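Carbohydrate kinase, pfkB family (Enterococcus faecalis, PDB 3KTN) probably phosphorylates a sugar acid such as 2-keto-3-deoxygluconate, as a kinase of the ribokinase-like pfkB family, and binds magnesium. Local coordinates at residues I286-G289 against Y290-W294; T320-K323 against Q324-V328. One frame throughout, in Å; residues are numbered along the deposited sequence.

Contact 1: residues I286-G289 against Y290-W294; sequences ILYG and YSQNW
Y288 swings its ring out trans to its own backbone nitrogen (chi1 -178°), while Q292 folds back through a bend at chi2, and the two side chains meet four residues apart. Q292 CG lies over one face of the phenol, 3.8 Å from the ring centroid, a CH-pi contact displaced toward the rim; the amide plane beyond it runs almost parallel to the ring. With planes at 88°, the edge of Y288 is turned toward the face of the W294 six-membered ring, an offset edge-to-face pair in which Y288 CE2 is 3.6 Å from W294 CH2. The chain turns here through a Schellman motif that ends helix 278-291. N293 takes positive phi, its N reaches Y290 O at 2.8 Å, and W294 N donates to G289 O at 2.9 Å. That reversal lays the indole against G289, with W294 CE3 3.5 Å from G289 CA. Y288 O has two donors, S291 OG at 2.6 Å and, weakly, Q292 N. The serine hydroxyl approaches from well off the C=O direction, at 119°. Outside the turn, F302 meets W294 edge-to-face and K298 makes a cation-pi contact with it, while F47 packs against Y288.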
# COMPACT_ATOMS: atom_id res chain seq x y z
N ILE A 286 -4.23 -14.92 -32.61
CA ILE A 286 -4.47 -15.15 -34.03
C ILE A 286 -3.16 -14.96 -34.80
O ILE A 286 -2.77 -15.81 -35.59
CB ILE A 286 -5.53 -14.18 -34.60
CG1 ILE A 286 -6.90 -14.47 -33.99
CG2 ILE A 286 -5.58 -14.29 -36.12
CD1 ILE A 286 -7.36 -15.92 -34.10
N LEU A 287 -2.50 -13.83 -34.55
CA LEU A 287 -1.23 -13.55 -35.22
C LEU A 287 -0.19 -14.62 -34.92
O LEU A 287 0.59 -15.00 -35.79
CB LEU A 287 -0.70 -12.17 -34.82
CG LEU A 287 -1.54 -11.01 -35.35
CD1 LEU A 287 -0.86 -9.68 -35.06
CD2 LEU A 287 -1.73 -11.19 -36.84
N TYR A 288 -0.17 -15.10 -33.68
CA TYR A 288 0.80 -16.13 -33.30
C TYR A 288 0.53 -17.40 -34.09
O TYR A 288 1.47 -18.06 -34.55
CB TYR A 288 0.72 -16.46 -31.81
CG TYR A 288 1.76 -17.48 -31.43
CD1 TYR A 288 3.12 -17.17 -31.47
CD2 TYR A 288 1.40 -18.79 -31.09
CE1 TYR A 288 4.10 -18.13 -31.19
CE2 TYR A 288 2.37 -19.75 -30.81
CZ TYR A 288 3.71 -19.42 -30.87
OH TYR A 288 4.67 -20.37 -30.60
N GLY A 289 -0.74 -17.75 -34.23
CA GLY A 289 -1.12 -18.93 -34.97
C GLY A 289 -0.66 -18.78 -36.41
O GLY A 289 -0.20 -19.73 -37.04
N TYR A 290 -0.78 -17.56 -36.92
CA TYR A 290 -0.37 -17.26 -38.28
C TYR A 290 1.13 -17.47 -38.44
O TYR A 290 1.58 -18.13 -39.38
CB TYR A 290 -0.72 -15.82 -38.63
CG TYR A 290 -0.53 -15.50 -40.09
CD1 TYR A 290 -1.47 -15.90 -41.04
CD2 TYR A 290 0.61 -14.82 -40.54
CE1 TYR A 290 -1.28 -15.65 -42.39
CE2 TYR A 290 0.81 -14.56 -41.89
CZ TYR A 290 -0.14 -14.98 -42.81
OH TYR A 290 0.05 -14.72 -44.15
N SER A 291 1.90 -16.90 -37.51
CA SER A 291 3.36 -17.00 -37.55
C SER A 291 3.83 -18.45 -37.48
O SER A 291 4.93 -18.77 -37.91
CB SER A 291 3.97 -16.23 -36.38
OG SER A 291 3.66 -16.84 -35.14
N GLN A 292 2.99 -19.32 -36.94
CA GLN A 292 3.34 -20.73 -36.82
C GLN A 292 2.69 -21.56 -37.92
O GLN A 292 2.81 -22.79 -37.93
CB GLN A 292 2.90 -21.28 -35.46
CG GLN A 292 3.48 -20.56 -34.25
CD GLN A 292 4.99 -20.56 -34.24
OE1 GLN A 292 5.62 -19.52 -34.46
NE2 GLN A 292 5.58 -21.72 -34.00
N ASN A 293 2.01 -20.89 -38.84
CA ASN A 293 1.31 -21.57 -39.93
C ASN A 293 0.44 -22.69 -39.36
O ASN A 293 0.55 -23.84 -39.76
CB ASN A 293 2.31 -22.16 -40.94
CG ASN A 293 3.10 -21.08 -41.67
OD1 ASN A 293 4.24 -20.78 -41.32
ND2 ASN A 293 2.48 -20.49 -42.69
N TRP A 294 -0.41 -22.32 -38.41
CA TRP A 294 -1.33 -23.27 -37.78
C TRP A 294 -2.62 -23.33 -38.60
O TRP A 294 -2.89 -22.43 -39.39
CB TRP A 294 -1.69 -22.82 -36.37
CG TRP A 294 -0.68 -23.12 -35.31
CD1 TRP A 294 0.43 -23.89 -35.42
CD2 TRP A 294 -0.73 -22.69 -33.94
NE1 TRP A 294 1.09 -23.97 -34.22
CE2 TRP A 294 0.39 -23.24 -33.29
CE3 TRP A 294 -1.62 -21.89 -33.20
CZ2 TRP A 294 0.66 -23.02 -31.93
CZ3 TRP A 294 -1.35 -21.67 -31.85
CH2 TRP A 294 -0.23 -22.23 -31.23

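Contact 2: residues T320-K323 against Q324-V328; sequences TTVK and QVNHV
H327 N donates to K323 O at 2.8 Å, with an N-H...O angle of 140°, and one residue earlier N326 N bonds to V322 O at 3.0 Å; these are the regular helical bonds that follow the cap of helix 322-330. At the cap itself T321 takes up two backbone N-H groups, Q324 N on its OG1 at 3.2 Å and V325 N on its O at 3.1 Å. With chi1 at 66°, T321 OG1 is set between its own backbone N and carbonyl carbon, from where it faces the first turn; the N-H...O angle of 153° supports a genuine capping bond. The return bond is weaker: T321 N lies 3.4 Å from Q324 OE1. This reciprocal pair is a capping box, with T321 as N-cap. Q324 can close it because its extended chain carries the amide back toward the N-terminal side, beside T320 and T321, crossing the side chain of T320 at about a right angle. Q324 OE1 sits 3.0 Å from T320 CA. V322 and N326 lie side by side and point the same way, bringing V322 CG1 to 3.6 Å from N326 OD1. T320 OG1 is hydrogen-bonded to N306 OD1 of helix 296-310. The start of helix 322-330 packs on that same helix, V325 against F302, V305 and N306 and N326 against F302, and Q324 and V328 also pack on R99 and I98 of a second subunit.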
# COMPACT_ATOMS: atom_id res chain seq x y z
N THR A 320 0.64 -13.56 -21.14
CA THR A 320 0.50 -15.01 -21.23
C THR A 320 1.61 -15.63 -22.09
O THR A 320 2.25 -14.94 -22.88
CB THR A 320 -0.87 -15.41 -21.85
OG1 THR A 320 -1.03 -14.78 -23.12
CG2 THR A 320 -2.00 -14.99 -20.93
N THR A 321 1.84 -16.92 -21.90
CA THR A 321 2.86 -17.63 -22.67
C THR A 321 2.18 -18.78 -23.41
O THR A 321 1.07 -19.19 -23.06
CB THR A 321 3.95 -18.21 -21.76
OG1 THR A 321 3.38 -19.22 -20.92
CG2 THR A 321 4.56 -17.11 -20.89
N VAL A 322 2.85 -19.30 -24.44
CA VAL A 322 2.31 -20.41 -25.22
C VAL A 322 2.05 -21.62 -24.34
O VAL A 322 1.01 -22.27 -24.46
CB VAL A 322 3.27 -20.80 -26.37
CG1 VAL A 322 2.70 -21.99 -27.16
CG2 VAL A 322 3.46 -19.62 -27.31
N LYS A 323 2.98 -21.91 -23.44
CA LYS A 323 2.83 -23.05 -22.54
C LYS A 323 1.63 -22.90 -21.61
O LYS A 323 0.92 -23.87 -21.34
CB LYS A 323 4.10 -23.26 -21.72
CG LYS A 323 5.28 -23.73 -22.56
CD LYS A 323 6.49 -24.09 -21.70
CE LYS A 323 7.61 -24.67 -22.55
NZ LYS A 323 8.79 -25.03 -21.72
N GLN A 324 1.41 -21.69 -21.13
CA GLN A 324 0.29 -21.42 -20.22
C GLN A 324 -1.04 -21.66 -20.93
O GLN A 324 -1.93 -22.32 -20.38
CB GLN A 324 0.37 -19.98 -19.71
CG GLN A 324 -0.85 -19.50 -18.93
CD GLN A 324 -0.72 -18.04 -18.50
OE1 GLN A 324 -0.30 -17.19 -19.28
NE2 GLN A 324 -1.09 -17.76 -17.26
N VAL A 325 -1.17 -21.13 -22.14
CA VAL A 325 -2.40 -21.30 -22.92
C VAL A 325 -2.63 -22.79 -23.20
O VAL A 325 -3.74 -23.29 -23.03
CB VAL A 325 -2.31 -20.54 -24.27
CG1 VAL A 325 -3.59 -20.73 -25.05
CG2 VAL A 325 -2.04 -19.06 -24.02
N ASN A 326 -1.58 -23.48 -23.63
CA ASN A 326 -1.67 -24.91 -23.94
C ASN A 326 -2.00 -25.71 -22.69
O ASN A 326 -2.67 -26.73 -22.77
CB ASN A 326 -0.36 -25.40 -24.55
CG ASN A 326 -0.19 -24.97 -26.00
OD1 ASN A 326 0.91 -25.00 -26.54
ND2 ASN A 326 -1.29 -24.59 -26.64
N HIS A 327 -1.51 -25.26 -21.53
CA HIS A 327 -1.80 -25.98 -20.29
C HIS A 327 -3.29 -25.87 -19.98
O HIS A 327 -3.91 -26.82 -19.51
CB HIS A 327 -0.97 -25.41 -19.14
CG HIS A 327 -1.28 -26.01 -17.81
ND1 HIS A 327 -2.38 -25.64 -17.06
CD2 HIS A 327 -0.67 -27.00 -17.10
CE1 HIS A 327 -2.43 -26.37 -15.96
NE2 HIS A 327 -1.40 -27.20 -15.96
N VAL A 328 -3.88 -24.71 -20.25
CA VAL A 328 -5.30 -24.54 -20.00
C VAL A 328 -6.09 -25.47 -20.93
O VAL A 328 -7.06 -26.10 -20.52
CB VAL A 328 -5.74 -23.08 -20.23
CG1 VAL A 328 -7.25 -22.96 -20.10
CG2 VAL A 328 -5.06 -22.18 -19.21

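In the fold
Contacts 1 and 2 treat opposite kinds of helix end: contact 1 closes helix 278-291 at its C-terminus, contact 2 opens helix 322-330 at its N-terminus. Both are partly buried, their centres about 15 Å apart, and they touch where Y288 CZ packs 3.6 Å from V322 CG2. F47 and F302 each reach both. The chemistry differs: aromatic rings and carbonyl acceptors dominate 286-294, whereas side-chain oxygens that accept backbone N-H groups mark 320-328. Their surroundings differ too. L287 and Y290 of contact 1 rest on strands of the large sheet, and no other subunit touches it, while contact 2 packs on helix 296-310 and meets a second subunit.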